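Local coordinates for phosphotriesterase family protein (Listeria monocytogenes serotype 4b str. H7858, PDB 3PNZ) that probably hydrolyses phosphorylated sugar lactones at a two-zinc site, as a lactonase of the phosphotriesterase family with the amidohydrolase fold, at residues A[137-142]-A[178-183]; A[195-200]-A[211-216]; A[254-259]-A[311-316]; A[266-271]-A[323-328]; A[293-298]-A[316-321]. One frame throughout, in Å; residues are numbered along the deposited sequence.

Contact 1 (A[137-142]-A[178-183]); sequences NEVENG and HETKAP
Val139 and Thr180 meet tip to tip at the C-terminal ends of helices 128-140 and 164-180. This is the tight, buried part of the contact. Val139 CG1 lies 4.0 Å from Thr180 CB and equally near Thr180 CG2. The same methyl reaches Ala182, with Val139 CG1 4.4 Å from Ala182 CB. CG1 stands anti to the backbone N of Val139 (chi1 171°), which sends it across to the second helix. Thr180 keeps its methyl for this packing and turns its hydroxyl back to its own chain. There OG1 accepts from the backbone N of Ala182 at 3.2 Å and also bonds to the carbonyl of Ala176. The looser side belongs to Glu140, which is partly exposed. Its bent chain slides past Thr180 in the opposite direction, with Glu140 OE2 3.7 Å from Thr180 CG2. A water bridges the two segments there, donating to Glu140 OE2 at 2.8 Å and to Thr180 O at 2.9 Å. The other carboxylate oxygen, OE1, forms a salt bridge with Arg5. Thr180 and Ala182 form an ST turn, which leads the chain out of helix 164-180 toward strand 184-186 of the TIM barrel.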
# COMPACT_ATOMS: atom_id res chain seq x y z
N ASN A 137 7.68 -9.86 13.57
CA ASN A 137 6.76 -10.95 13.91
C ASN A 137 5.55 -11.00 12.98
O ASN A 137 5.05 -12.08 12.67
CB ASN A 137 6.34 -10.86 15.38
CG ASN A 137 7.47 -11.21 16.34
OD1 ASN A 137 8.44 -11.87 15.96
ND2 ASN A 137 7.35 -10.78 17.59
N GLU A 138 5.09 -9.83 12.52
CA GLU A 138 3.98 -9.80 11.57
C GLU A 138 4.36 -10.43 10.22
O GLU A 138 3.53 -11.06 9.56
CB GLU A 138 3.46 -8.36 11.37
CG GLU A 138 2.79 -7.80 12.61
CD GLU A 138 1.90 -6.59 12.32
OE1 GLU A 138 2.33 -5.68 11.57
OE2 GLU A 138 0.78 -6.54 12.87
N VAL A 139 5.62 -10.28 9.84
CA VAL A 139 6.12 -10.81 8.58
C VAL A 139 6.46 -12.29 8.68
O VAL A 139 6.19 -13.07 7.77
CB VAL A 139 7.37 -10.05 8.12
CG1 VAL A 139 8.02 -10.74 6.93
CG2 VAL A 139 7.01 -8.61 7.76
N GLU A 140 7.05 -12.67 9.81
CA GLU A 140 7.61 -14.02 9.97
C GLU A 140 6.66 -15.03 10.62
O GLU A 140 6.73 -16.22 10.32
CB GLU A 140 8.92 -13.94 10.76
CG GLU A 140 10.00 -13.12 10.07
CD GLU A 140 10.58 -13.77 8.82
OE1 GLU A 140 9.90 -14.61 8.19
OE2 GLU A 140 11.73 -13.44 8.47
N ASN A 141 5.78 -14.55 11.49
CA ASN A 141 4.87 -15.43 12.22
C ASN A 141 3.42 -15.29 11.78
O ASN A 141 2.72 -16.28 11.55
CB ASN A 141 4.98 -15.18 13.72
CG ASN A 141 6.36 -15.48 14.27
OD1 ASN A 141 7.13 -16.22 13.66
ND2 ASN A 141 6.69 -14.89 15.41
N GLY A 142 2.96 -14.05 11.67
CA GLY A 142 1.60 -13.78 11.23
C GLY A 142 1.06 -12.47 11.74
O GLY A 142 1.54 -11.91 12.73
N HIS A 178 15.86 -5.11 7.49
CA HIS A 178 17.18 -5.74 7.55
C HIS A 178 17.07 -7.19 8.05
O HIS A 178 17.80 -8.07 7.59
CB HIS A 178 18.15 -4.94 8.40
CG HIS A 178 18.67 -3.72 7.70
ND1 HIS A 178 19.33 -3.78 6.50
CD2 HIS A 178 18.64 -2.41 8.05
CE1 HIS A 178 19.68 -2.57 6.12
NE2 HIS A 178 19.28 -1.72 7.05
N GLU A 179 16.14 -7.43 8.97
CA GLU A 179 15.95 -8.77 9.54
C GLU A 179 15.20 -9.74 8.62
O GLU A 179 15.53 -10.93 8.57
CB GLU A 179 15.26 -8.69 10.91
CG GLU A 179 16.09 -7.97 11.98
CD GLU A 179 15.54 -8.15 13.39
OE1 GLU A 179 14.50 -8.82 13.56
OE2 GLU A 179 16.16 -7.62 14.34
N THR A 180 14.20 -9.25 7.88
CA THR A 180 13.29 -10.11 7.11
C THR A 180 13.51 -10.07 5.60
O THR A 180 13.13 -11.01 4.90
CB THR A 180 11.82 -9.71 7.34
OG1 THR A 180 11.61 -8.37 6.85
CG2 THR A 180 11.47 -9.78 8.82
N LYS A 181 14.09 -8.97 5.13
CA LYS A 181 14.28 -8.66 3.71
C LYS A 181 12.98 -8.32 2.96
O LYS A 181 12.95 -8.31 1.73
CB LYS A 181 15.07 -9.75 2.97
CG LYS A 181 16.39 -10.09 3.64
CD LYS A 181 17.32 -8.88 3.68
CE LYS A 181 18.64 -9.23 4.36
NZ LYS A 181 19.57 -8.08 4.28
N ALA A 182 11.91 -8.04 3.71
CA ALA A 182 10.62 -7.69 3.10
C ALA A 182 10.68 -6.34 2.39
O ALA A 182 11.40 -5.44 2.83
CB ALA A 182 9.51 -7.65 4.17
N PRO A 183 9.92 -6.20 1.30
CA PRO A 183 9.82 -4.91 0.60
C PRO A 183 9.24 -3.87 1.56
O PRO A 183 8.54 -4.24 2.50
CB PRO A 183 8.80 -5.17 -0.51
CG PRO A 183 8.64 -6.62 -0.59
CD PRO A 183 9.01 -7.21 0.74
O HOH W 1 12.10 -13.62 5.75

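Contact 2 (A[195-200]-A[211-216]); sequences LEQIEI and LSIGHM
Ile198 on helix 194-203 and Ile213 on strand 211-213 cross at about a right angle. Their terminal methyls meet, with Ile198 CD1 4.1 Å from Ile213 CD1. CG1 of Ile198 is anti to its carbonyl carbon (chi1 -75°), and from there the chain extends toward the strand. The side of the same branch rests more loosely on Leu211, with Ile198 CG1 4.4 Å from Leu211 CD2. The short helix and strand segments run nearly antiparallel at 162°, their axes 11.0 Å apart. They belong to the beta-alpha-beta unit 184-186, 194-203 and 211-213 of the barrel. Gln197 points its extended chain inward beside Ile213, where Gln197 OE1 is 4.4 Å from Ile213 CG2. Its buried amide is satisfied by others: OE1 takes a hydrogen bond from Ser186, and NE2 bonds to Thr157 and to the carbonyl of His187. Two residues on from Ile213, His215 binds zinc through NE2. The chemistry between helix and strand is therefore apolar, while the polar amide of Gln197 is tied to neighbouring elements, including the backbone of the zinc ligand His187.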
# COMPACT_ATOMS: atom_id res chain seq x y z
N LEU A 195 11.55 12.93 -0.06
CA LEU A 195 13.00 13.08 -0.01
C LEU A 195 13.54 12.97 1.42
O LEU A 195 14.64 12.46 1.63
CB LEU A 195 13.44 14.38 -0.66
CG LEU A 195 13.07 14.50 -2.14
CD1 LEU A 195 13.43 15.90 -2.64
CD2 LEU A 195 13.76 13.42 -2.97
N GLU A 196 12.75 13.44 2.38
CA GLU A 196 13.15 13.33 3.78
C GLU A 196 13.02 11.89 4.29
O GLU A 196 13.85 11.44 5.09
CB GLU A 196 12.36 14.30 4.66
CG GLU A 196 12.72 15.77 4.39
CD GLU A 196 12.07 16.33 3.14
OE1 GLU A 196 11.20 15.67 2.54
OE2 GLU A 196 12.43 17.46 2.74
N GLN A 197 11.99 11.17 3.85
CA GLN A 197 11.88 9.75 4.15
C GLN A 197 13.13 9.05 3.64
O GLN A 197 13.73 8.24 4.34
CB GLN A 197 10.67 9.13 3.47
CG GLN A 197 9.32 9.56 4.04
CD GLN A 197 8.18 8.82 3.37
OE1 GLN A 197 8.37 8.10 2.39
NE2 GLN A 197 6.98 8.99 3.91
N ILE A 198 13.50 9.37 2.41
CA ILE A 198 14.66 8.75 1.78
C ILE A 198 15.95 9.01 2.57
O ILE A 198 16.78 8.11 2.71
CB ILE A 198 14.78 9.18 0.30
CG1 ILE A 198 13.73 8.44 -0.53
CG2 ILE A 198 16.19 8.96 -0.24
CD1 ILE A 198 13.38 9.12 -1.84
N GLU A 199 16.11 10.22 3.10
CA GLU A 199 17.31 10.51 3.88
C GLU A 199 17.40 9.63 5.12
O GLU A 199 18.48 9.16 5.48
CB GLU A 199 17.38 11.99 4.26
CG GLU A 199 17.85 12.88 3.12
CD GLU A 199 19.16 12.39 2.51
OE1 GLU A 199 20.10 12.07 3.28
OE2 GLU A 199 19.26 12.33 1.27
N ILE A 200 16.28 9.42 5.79
CA ILE A 200 16.27 8.57 6.98
C ILE A 200 16.61 7.14 6.60
O ILE A 200 17.38 6.46 7.29
CB ILE A 200 14.95 8.66 7.74
CG1 ILE A 200 14.79 10.06 8.33
CG2 ILE A 200 14.89 7.59 8.84
CD1 ILE A 200 13.41 10.35 8.87
N LEU A 211 12.10 0.26 -1.77
CA LEU A 211 10.99 1.07 -1.26
C LEU A 211 9.99 1.40 -2.37
O LEU A 211 10.40 1.72 -3.49
CB LEU A 211 11.56 2.39 -0.71
CG LEU A 211 10.54 3.48 -0.32
CD1 LEU A 211 9.77 3.08 0.93
CD2 LEU A 211 11.28 4.80 -0.10
N SER A 212 8.70 1.29 -2.08
CA SER A 212 7.69 1.93 -2.94
C SER A 212 7.06 3.06 -2.13
O SER A 212 6.71 2.88 -0.96
CB SER A 212 6.62 0.95 -3.42
OG SER A 212 6.00 0.29 -2.33
N ILE A 213 6.92 4.21 -2.77
CA ILE A 213 6.41 5.39 -2.08
C ILE A 213 4.97 5.64 -2.50
O ILE A 213 4.67 5.87 -3.68
CB ILE A 213 7.29 6.60 -2.39
CG1 ILE A 213 8.74 6.31 -1.97
CG2 ILE A 213 6.74 7.88 -1.69
CD1 ILE A 213 9.70 7.40 -2.35
N GLY A 214 4.07 5.56 -1.53
CA GLY A 214 2.65 5.72 -1.79
C GLY A 214 2.24 7.17 -2.02
O GLY A 214 2.91 8.10 -1.56
N HIS A 215 1.16 7.34 -2.77
CA HIS A 215 0.48 8.63 -2.97
C HIS A 215 1.29 9.68 -3.73
O HIS A 215 1.11 10.88 -3.54
CB HIS A 215 -0.04 9.17 -1.62
CG HIS A 215 -0.69 8.13 -0.78
ND1 HIS A 215 -1.57 7.21 -1.30
CD2 HIS A 215 -0.55 7.81 0.53
CE1 HIS A 215 -1.97 6.38 -0.34
NE2 HIS A 215 -1.36 6.73 0.78
N MET A 216 2.17 9.24 -4.63
CA MET A 216 2.93 10.19 -5.44
C MET A 216 2.03 11.01 -6.38
O MET A 216 2.38 12.12 -6.79
CB MET A 216 4.03 9.46 -6.22
CG MET A 216 5.19 9.01 -5.35
SD MET A 216 6.26 10.36 -4.80
CE MET A 216 5.46 10.85 -3.27

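Contact 3 (A[254-259]-A[311-316]); sequences AILYLV and EKLVKK
CG of Leu313 is anti to the carbonyl carbon (chi1 -70°), and from CG both methyls reach toward helix 248-260. Val259 answers with CG1 anti to its backbone N (chi1 174°). Its two methyls then face the incoming leucine. The contact is helix-to-helix packing on the outer layer of the TIM barrel, between helix 248-260 and the C-terminal helix 310-325. Val259 and Leu313 reach toward each other, tip to tip. Leu313 CD2 sits against both branches of the valine, 3.9 Å from Val259 CG1 and 3.9 Å from Val259 CG2. The nearest CA atoms, those of Val259 and Leu313, are 8.6 Å apart, and side-chain carbon bridges that separation. Leu256 lies one helical turn before Val259 and adds a second, lighter touch, crossing Leu313 at a slant. No hydrogen bond links the two segments. Phe308, in the loop before helix 310-325, packs on both Leu256 and Val259. Phe299 of helix 289-305 packs on Leu313. The apolar patch is thus shared by three helices and a loop. At the C-terminal end of segment 311-316, Lys316 turns its amine to salt bridges with Glu264 and Asp265. The other methyl of Leu313 divides its contacts: CD1 is 4.2 Å from Leu256 CD2 and 4.2 Å from Val259 CG1.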
# COMPACT_ATOMS: atom_id res chain seq x y z
N ALA A 254 1.54 12.89 -15.62
CA ALA A 254 2.66 12.77 -14.70
C ALA A 254 3.34 11.42 -14.90
O ALA A 254 4.57 11.31 -14.87
CB ALA A 254 2.18 12.92 -13.25
N ILE A 255 2.54 10.38 -15.09
CA ILE A 255 3.08 9.05 -15.38
C ILE A 255 3.89 9.08 -16.67
O ILE A 255 5.03 8.60 -16.70
CB ILE A 255 1.96 8.01 -15.48
CG1 ILE A 255 1.39 7.72 -14.09
CG2 ILE A 255 2.47 6.71 -16.12
CD1 ILE A 255 0.12 6.93 -14.09
N LEU A 256 3.33 9.68 -17.71
CA LEU A 256 4.01 9.71 -19.01
C LEU A 256 5.26 10.58 -18.99
O LEU A 256 6.22 10.30 -19.72
CB LEU A 256 3.05 10.13 -20.12
CG LEU A 256 1.93 9.12 -20.41
CD1 LEU A 256 0.99 9.67 -21.47
CD2 LEU A 256 2.52 7.78 -20.84
N TYR A 257 5.29 11.61 -18.15
CA TYR A 257 6.54 12.35 -17.98
C TYR A 257 7.64 11.44 -17.43
O TYR A 257 8.78 11.44 -17.92
CB TYR A 257 6.37 13.57 -17.06
CG TYR A 257 7.70 14.21 -16.73
CD1 TYR A 257 8.37 14.98 -17.67
CD2 TYR A 257 8.30 14.02 -15.49
CE1 TYR A 257 9.60 15.56 -17.39
CE2 TYR A 257 9.53 14.59 -15.20
CZ TYR A 257 10.17 15.36 -16.15
OH TYR A 257 11.39 15.93 -15.85
N LEU A 258 7.31 10.66 -16.40
CA LEU A 258 8.29 9.75 -15.82
C LEU A 258 8.72 8.71 -16.86
O LEU A 258 9.91 8.39 -16.96
CB LEU A 258 7.76 9.08 -14.56
CG LEU A 258 7.79 9.97 -13.31
CD1 LEU A 258 6.99 9.34 -12.17
CD2 LEU A 258 9.24 10.24 -12.86
N VAL A 259 7.77 8.22 -17.66
CA VAL A 259 8.12 7.29 -18.73
C VAL A 259 9.09 7.96 -19.70
O VAL A 259 10.12 7.38 -20.07
CB VAL A 259 6.89 6.74 -19.48
CG1 VAL A 259 7.32 5.89 -20.68
CG2 VAL A 259 6.01 5.92 -18.54
N GLU A 311 0.28 -0.55 -24.41
CA GLU A 311 0.11 -1.92 -23.95
C GLU A 311 1.32 -2.39 -23.15
O GLU A 311 1.18 -3.06 -22.12
CB GLU A 311 -0.15 -2.85 -25.15
CG GLU A 311 -1.44 -2.53 -25.90
CD GLU A 311 -1.29 -1.45 -26.98
OE1 GLU A 311 -0.29 -0.68 -26.96
OE2 GLU A 311 -2.18 -1.37 -27.86
N LYS A 312 2.51 -2.04 -23.62
CA LYS A 312 3.74 -2.42 -22.93
C LYS A 312 3.80 -1.76 -21.55
O LYS A 312 4.20 -2.39 -20.57
CB LYS A 312 4.97 -2.01 -23.73
CG LYS A 312 6.29 -2.40 -23.09
CD LYS A 312 7.48 -1.89 -23.88
CE LYS A 312 8.79 -2.37 -23.26
NZ LYS A 312 9.99 -1.88 -24.01
N LEU A 313 3.41 -0.50 -21.49
CA LEU A 313 3.43 0.24 -20.23
C LEU A 313 2.45 -0.36 -19.22
O LEU A 313 2.78 -0.49 -18.05
CB LEU A 313 3.12 1.72 -20.47
CG LEU A 313 4.24 2.45 -21.20
CD1 LEU A 313 3.80 3.86 -21.58
CD2 LEU A 313 5.52 2.48 -20.37
N VAL A 314 1.26 -0.72 -19.68
CA VAL A 314 0.29 -1.36 -18.79
C VAL A 314 0.85 -2.67 -18.24
O VAL A 314 0.68 -2.99 -17.06
CB VAL A 314 -1.07 -1.59 -19.48
CG1 VAL A 314 -1.90 -2.60 -18.70
CG2 VAL A 314 -1.80 -0.25 -19.63
N LYS A 315 1.53 -3.44 -19.09
CA LYS A 315 2.14 -4.67 -18.63
C LYS A 315 3.19 -4.39 -17.55
O LYS A 315 3.28 -5.12 -16.56
CB LYS A 315 2.76 -5.44 -19.79
CG LYS A 315 3.26 -6.83 -19.40
CD LYS A 315 4.16 -7.41 -20.48
CE LYS A 315 5.01 -8.55 -19.91
NZ LYS A 315 4.16 -9.55 -19.20
N LYS A 316 3.98 -3.33 -17.72
CA LYS A 316 4.94 -2.95 -16.70
C LYS A 316 4.26 -2.49 -15.41
O LYS A 316 4.60 -2.98 -14.34
CB LYS A 316 5.91 -1.89 -17.21
CG LYS A 316 6.80 -2.42 -18.32
CD LYS A 316 7.95 -1.51 -18.65
CE LYS A 316 9.03 -2.29 -19.41
NZ LYS A 316 10.22 -1.45 -19.64

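Contact 4 (A[266-271]-A[323-328]); sequences QILVSG and ARCFTF
NE2 of Gln266 is gripped by two backbone carbonyls, those of Ala229 and Ala233, and the chain leading to it borders Arg324. In this TIM barrel, the contact sets strand 267-269 of the barrel wall against the end of helix 310-325. Gln266 CG touches the guanidinium at its edge, in plane, 3.7 Å from Arg324 NH2. The amide and guanidinium planes stand 88° apart. That same NH2 donates to the carbonyl of Asp265, which holds the arginine beside the start of the strand, while NH1 bonds to a glycerol, probably from the crystallisation liquor. Deeper in, the contact is apolar. Leu268 points toward the helix end, and its CD1 lies 4.0 Å from Cys325 SG. The phenyl ring of Phe326 follows on, with CZ 4.3 Å from Leu268 CD1. SG stands anti to the backbone N of Cys325 (chi1 178°), which brings it against both the leucine and the ring. Cys325 SG lies over the centre of one face of Phe326, 4.1 Å above the ring plane.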
# COMPACT_ATOMS: atom_id res chain seq x y z
N GLN A 266 9.61 1.86 -12.73
CA GLN A 266 9.43 2.18 -11.32
C GLN A 266 8.00 2.57 -10.97
O GLN A 266 7.69 2.82 -9.80
CB GLN A 266 10.40 3.29 -10.89
CG GLN A 266 11.83 2.80 -10.78
CD GLN A 266 12.85 3.93 -10.81
OE1 GLN A 266 13.66 4.01 -11.73
NE2 GLN A 266 12.80 4.80 -9.81
N ILE A 267 7.13 2.60 -11.97
CA ILE A 267 5.74 3.05 -11.77
C ILE A 267 4.79 1.93 -11.32
O ILE A 267 4.74 0.85 -11.92
CB ILE A 267 5.20 3.75 -13.03
CG1 ILE A 267 6.05 5.00 -13.31
CG2 ILE A 267 3.71 4.09 -12.87
CD1 ILE A 267 5.85 5.59 -14.67
N LEU A 268 4.06 2.18 -10.24
CA LEU A 268 3.02 1.27 -9.77
C LEU A 268 1.70 2.02 -9.78
O LEU A 268 1.68 3.24 -9.67
CB LEU A 268 3.31 0.80 -8.35
CG LEU A 268 4.63 0.07 -8.10
CD1 LEU A 268 4.83 -0.16 -6.61
CD2 LEU A 268 4.65 -1.23 -8.89
N VAL A 269 0.59 1.28 -9.90
CA VAL A 269 -0.73 1.89 -10.03
C VAL A 269 -1.77 1.18 -9.17
O VAL A 269 -1.78 -0.05 -9.07
CB VAL A 269 -1.22 1.89 -11.51
CG1 VAL A 269 -2.63 2.47 -11.62
CG2 VAL A 269 -0.25 2.67 -12.40
N SER A 270 -2.63 1.95 -8.52
CA SER A 270 -3.72 1.38 -7.74
C SER A 270 -4.78 2.46 -7.48
O SER A 270 -4.66 3.58 -7.98
CB SER A 270 -3.20 0.79 -6.43
OG SER A 270 -3.81 -0.46 -6.16
N GLY A 271 -5.80 2.12 -6.70
CA GLY A 271 -6.91 3.02 -6.45
C GLY A 271 -7.09 3.42 -5.00
O GLY A 271 -7.93 4.27 -4.68
N ALA A 323 6.04 -7.28 -9.78
CA ALA A 323 6.83 -8.50 -9.59
C ALA A 323 8.26 -8.18 -9.13
O ALA A 323 8.85 -8.95 -8.37
CB ALA A 323 6.85 -9.33 -10.87
N ARG A 324 8.80 -7.06 -9.57
CA ARG A 324 10.12 -6.63 -9.12
C ARG A 324 10.06 -6.02 -7.71
O ARG A 324 10.91 -6.30 -6.86
CB ARG A 324 10.74 -5.64 -10.11
CG ARG A 324 12.17 -5.22 -9.74
CD ARG A 324 12.91 -4.52 -10.89
NE ARG A 324 12.41 -3.17 -11.17
CZ ARG A 324 12.92 -2.05 -10.67
NH1 ARG A 324 13.95 -2.09 -9.84
NH2 ARG A 324 12.38 -0.87 -10.99
N CYS A 325 9.04 -5.21 -7.46
CA CYS A 325 8.94 -4.47 -6.21
C CYS A 325 8.64 -5.37 -5.00
O CYS A 325 9.28 -5.24 -3.96
CB CYS A 325 7.89 -3.36 -6.32
SG CYS A 325 7.65 -2.40 -4.79
N PHE A 326 7.69 -6.29 -5.15
CA PHE A 326 7.17 -7.00 -3.99
C PHE A 326 7.90 -8.30 -3.64
O PHE A 326 7.51 -8.99 -2.70
CB PHE A 326 5.66 -7.20 -4.13
CG PHE A 326 4.91 -5.90 -4.18
CD1 PHE A 326 4.83 -5.10 -3.04
CD2 PHE A 326 4.32 -5.46 -5.36
CE1 PHE A 326 4.16 -3.88 -3.08
CE2 PHE A 326 3.65 -4.24 -5.40
CZ PHE A 326 3.57 -3.47 -4.26
N THR A 327 8.97 -8.61 -4.36
CA THR A 327 9.78 -9.77 -3.99
C THR A 327 10.62 -9.45 -2.77
O THR A 327 11.10 -8.33 -2.61
CB THR A 327 10.74 -10.14 -5.11
OG1 THR A 327 11.57 -9.01 -5.39
CG2 THR A 327 9.97 -10.56 -6.35
N PHE A 328 10.77 -10.42 -1.88
CA PHE A 328 11.70 -10.28 -0.76
C PHE A 328 13.12 -10.12 -1.29
O PHE A 328 13.46 -10.63 -2.37
CB PHE A 328 11.60 -11.50 0.17
CG PHE A 328 10.58 -11.35 1.26
CD1 PHE A 328 9.26 -11.03 0.96
CD2 PHE A 328 10.93 -11.54 2.58
CE1 PHE A 328 8.32 -10.89 1.97
CE2 PHE A 328 10.00 -11.42 3.59
CZ PHE A 328 8.69 -11.09 3.28

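Contact 5 (A[293-298]-A[316-321]); sequences KKWVPR and KFFVDN
This is aromatic and aliphatic packing between helices 289-305 and 310-325, two neighbours on the outer side of the TIM barrel. Phe318 supplies the central group from helix 310-325, and Trp295 and Val296 meet it from the other helix. The indole and phenyl side chains pass each other at a slant. Trp295 CZ3 comes to the edge of the phenyl ring, in its plane, and lies 3.9 Å from Phe318 CZ. CG of Trp295 is anti to the backbone N (chi1 -171°), which swings the indole toward the second helix, its six-membered ring touching Phe318. Phe318 is also stacked on Phe18 and touches Val269 of strand 267-269, so its ring joins the helix pair to the barrel wall. Trp295 in turn meets the ring of Phe299, and its NE1 makes a weak hydrogen bond to Glu248. Both helices carry a wider pi-type turn here. In the second, Asn321 N bonds to Lys316 O at 2.8 Å. Val296 slides past the phenyl in the opposite direction, its CG2 3.9 Å from Phe318 CE2.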
# COMPACT_ATOMS: atom_id res chain seq x y z
N LYS A 293 -11.06 -2.29 -15.78
CA LYS A 293 -12.15 -2.22 -16.76
C LYS A 293 -12.15 -0.94 -17.59
O LYS A 293 -12.37 -0.98 -18.80
CB LYS A 293 -13.50 -2.38 -16.05
CG LYS A 293 -14.69 -2.56 -16.97
CD LYS A 293 -15.96 -2.75 -16.15
CE LYS A 293 -17.15 -3.09 -17.03
NZ LYS A 293 -18.37 -3.31 -16.20
N LYS A 294 -11.88 0.19 -16.94
CA LYS A 294 -12.03 1.49 -17.59
C LYS A 294 -10.73 2.29 -17.73
O LYS A 294 -10.48 2.91 -18.77
CB LYS A 294 -13.08 2.31 -16.83
CG LYS A 294 -14.46 1.66 -16.78
CD LYS A 294 -15.45 2.51 -15.99
CE LYS A 294 -16.82 1.85 -15.92
NZ LYS A 294 -17.74 2.59 -15.01
N TRP A 295 -9.90 2.31 -16.68
CA TRP A 295 -8.68 3.11 -16.75
C TRP A 295 -7.67 2.56 -17.74
O TRP A 295 -7.07 3.30 -18.51
CB TRP A 295 -8.05 3.27 -15.37
CG TRP A 295 -6.90 4.26 -15.34
CD1 TRP A 295 -6.99 5.62 -15.13
CD2 TRP A 295 -5.50 3.97 -15.49
NE1 TRP A 295 -5.74 6.18 -15.16
CE2 TRP A 295 -4.81 5.20 -15.37
CE3 TRP A 295 -4.77 2.80 -15.71
CZ2 TRP A 295 -3.42 5.28 -15.47
CZ3 TRP A 295 -3.38 2.89 -15.81
CH2 TRP A 295 -2.73 4.12 -15.69
N VAL A 296 -7.49 1.24 -17.72
CA VAL A 296 -6.51 0.60 -18.59
C VAL A 296 -6.76 0.91 -20.08
O VAL A 296 -5.87 1.37 -20.78
CB VAL A 296 -6.41 -0.91 -18.31
CG1 VAL A 296 -5.73 -1.64 -19.46
CG2 VAL A 296 -5.66 -1.14 -17.01
N PRO A 297 -7.99 0.67 -20.57
CA PRO A 297 -8.24 0.98 -21.98
C PRO A 297 -8.02 2.45 -22.31
O PRO A 297 -7.51 2.78 -23.38
CB PRO A 297 -9.71 0.59 -22.18
CG PRO A 297 -9.98 -0.42 -21.12
CD PRO A 297 -9.14 -0.00 -19.94
N ARG A 298 -8.38 3.35 -21.40
CA ARG A 298 -8.16 4.77 -21.66
C ARG A 298 -6.68 5.10 -21.68
O ARG A 298 -6.20 5.81 -22.56
CB ARG A 298 -8.87 5.65 -20.64
CG ARG A 298 -8.62 7.12 -20.91
CD ARG A 298 -8.50 7.91 -19.65
NE ARG A 298 -7.73 9.13 -19.86
CZ ARG A 298 -8.11 10.33 -19.44
NH1 ARG A 298 -7.33 11.39 -19.66
NH2 ARG A 298 -9.26 10.46 -18.80
N LYS A 316 3.98 -3.33 -17.72
CA LYS A 316 4.94 -2.95 -16.70
C LYS A 316 4.26 -2.49 -15.41
O LYS A 316 4.60 -2.98 -14.34
CB LYS A 316 5.91 -1.89 -17.21
CG LYS A 316 6.80 -2.42 -18.32
CD LYS A 316 7.95 -1.51 -18.65
CE LYS A 316 9.03 -2.29 -19.41
NZ LYS A 316 10.22 -1.45 -19.64
N PHE A 317 3.28 -1.58 -15.51
CA PHE A 317 2.69 -1.02 -14.29
C PHE A 317 2.00 -2.07 -13.43
O PHE A 317 2.04 -1.99 -12.20
CB PHE A 317 1.70 0.12 -14.60
CG PHE A 317 2.27 1.25 -15.40
CD1 PHE A 317 3.65 1.40 -15.53
CD2 PHE A 317 1.44 2.15 -16.04
CE1 PHE A 317 4.17 2.44 -16.28
CE2 PHE A 317 1.96 3.20 -16.79
CZ PHE A 317 3.32 3.34 -16.91
N PHE A 318 1.34 -3.04 -14.06
CA PHE A 318 0.51 -3.99 -13.31
C PHE A 318 1.09 -5.39 -13.21
O PHE A 318 0.59 -6.20 -12.43
CB PHE A 318 -0.90 -4.08 -13.91
CG PHE A 318 -1.65 -2.78 -13.86
CD1 PHE A 318 -2.30 -2.38 -12.70
CD2 PHE A 318 -1.69 -1.95 -14.97
CE1 PHE A 318 -3.00 -1.18 -12.65
CE2 PHE A 318 -2.38 -0.75 -14.92
CZ PHE A 318 -3.03 -0.37 -13.75
N VAL A 319 2.13 -5.69 -14.00
CA VAL A 319 2.72 -7.03 -13.94
C VAL A 319 4.22 -6.99 -13.63
O VAL A 319 4.64 -7.43 -12.57
CB VAL A 319 2.49 -7.84 -15.23
CG1 VAL A 319 3.12 -9.23 -15.09
CG2 VAL A 319 1.01 -7.94 -15.54
N ASP A 320 5.02 -6.45 -14.55
CA ASP A 320 6.48 -6.51 -14.38
C ASP A 320 6.97 -5.74 -13.15
O ASP A 320 7.76 -6.26 -12.38
CB ASP A 320 7.19 -5.99 -15.63
CG ASP A 320 6.87 -6.81 -16.88
OD1 ASP A 320 6.40 -7.95 -16.74
OD2 ASP A 320 7.09 -6.30 -17.99
N ASN A 321 6.47 -4.52 -12.98
CA ASN A 321 6.95 -3.67 -11.88
C ASN A 321 6.57 -4.21 -10.49
O ASN A 321 7.42 -4.27 -9.60
CB ASN A 321 6.52 -2.20 -12.08
CG ASN A 321 7.11 -1.58 -13.35
OD1 ASN A 321 7.94 -2.21 -14.03
ND2 ASN A 321 6.72 -0.35 -13.66

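How the contacts relate
Contacts 3, 4 and 5 all use helix 310-325 and touch one another along it. Contacts 3 and 5 share Lys316, and their centres are about 9 Å apart. Contact 4 meets contact 5 where Asn321 ND2 probably donates to Ile267 O at 2.9 Å. Ile267 CD1 also packs on helix 248-260 of contact 3. Contact 2 reaches the same sheet as contact 4, with Ser212 CB 3.8 Å from Cys325 SG. It is the contact that holds a zinc ligand, His215; the side chain of Phe326 in contact 4 lies about 12 Å from a zinc and does not bind it. Contact 1 touches contact 4 through Pro183, packed on residues 325-327, and through Thr180 beside Phe328. It lies about 31 Å from contact 3, centre to centre.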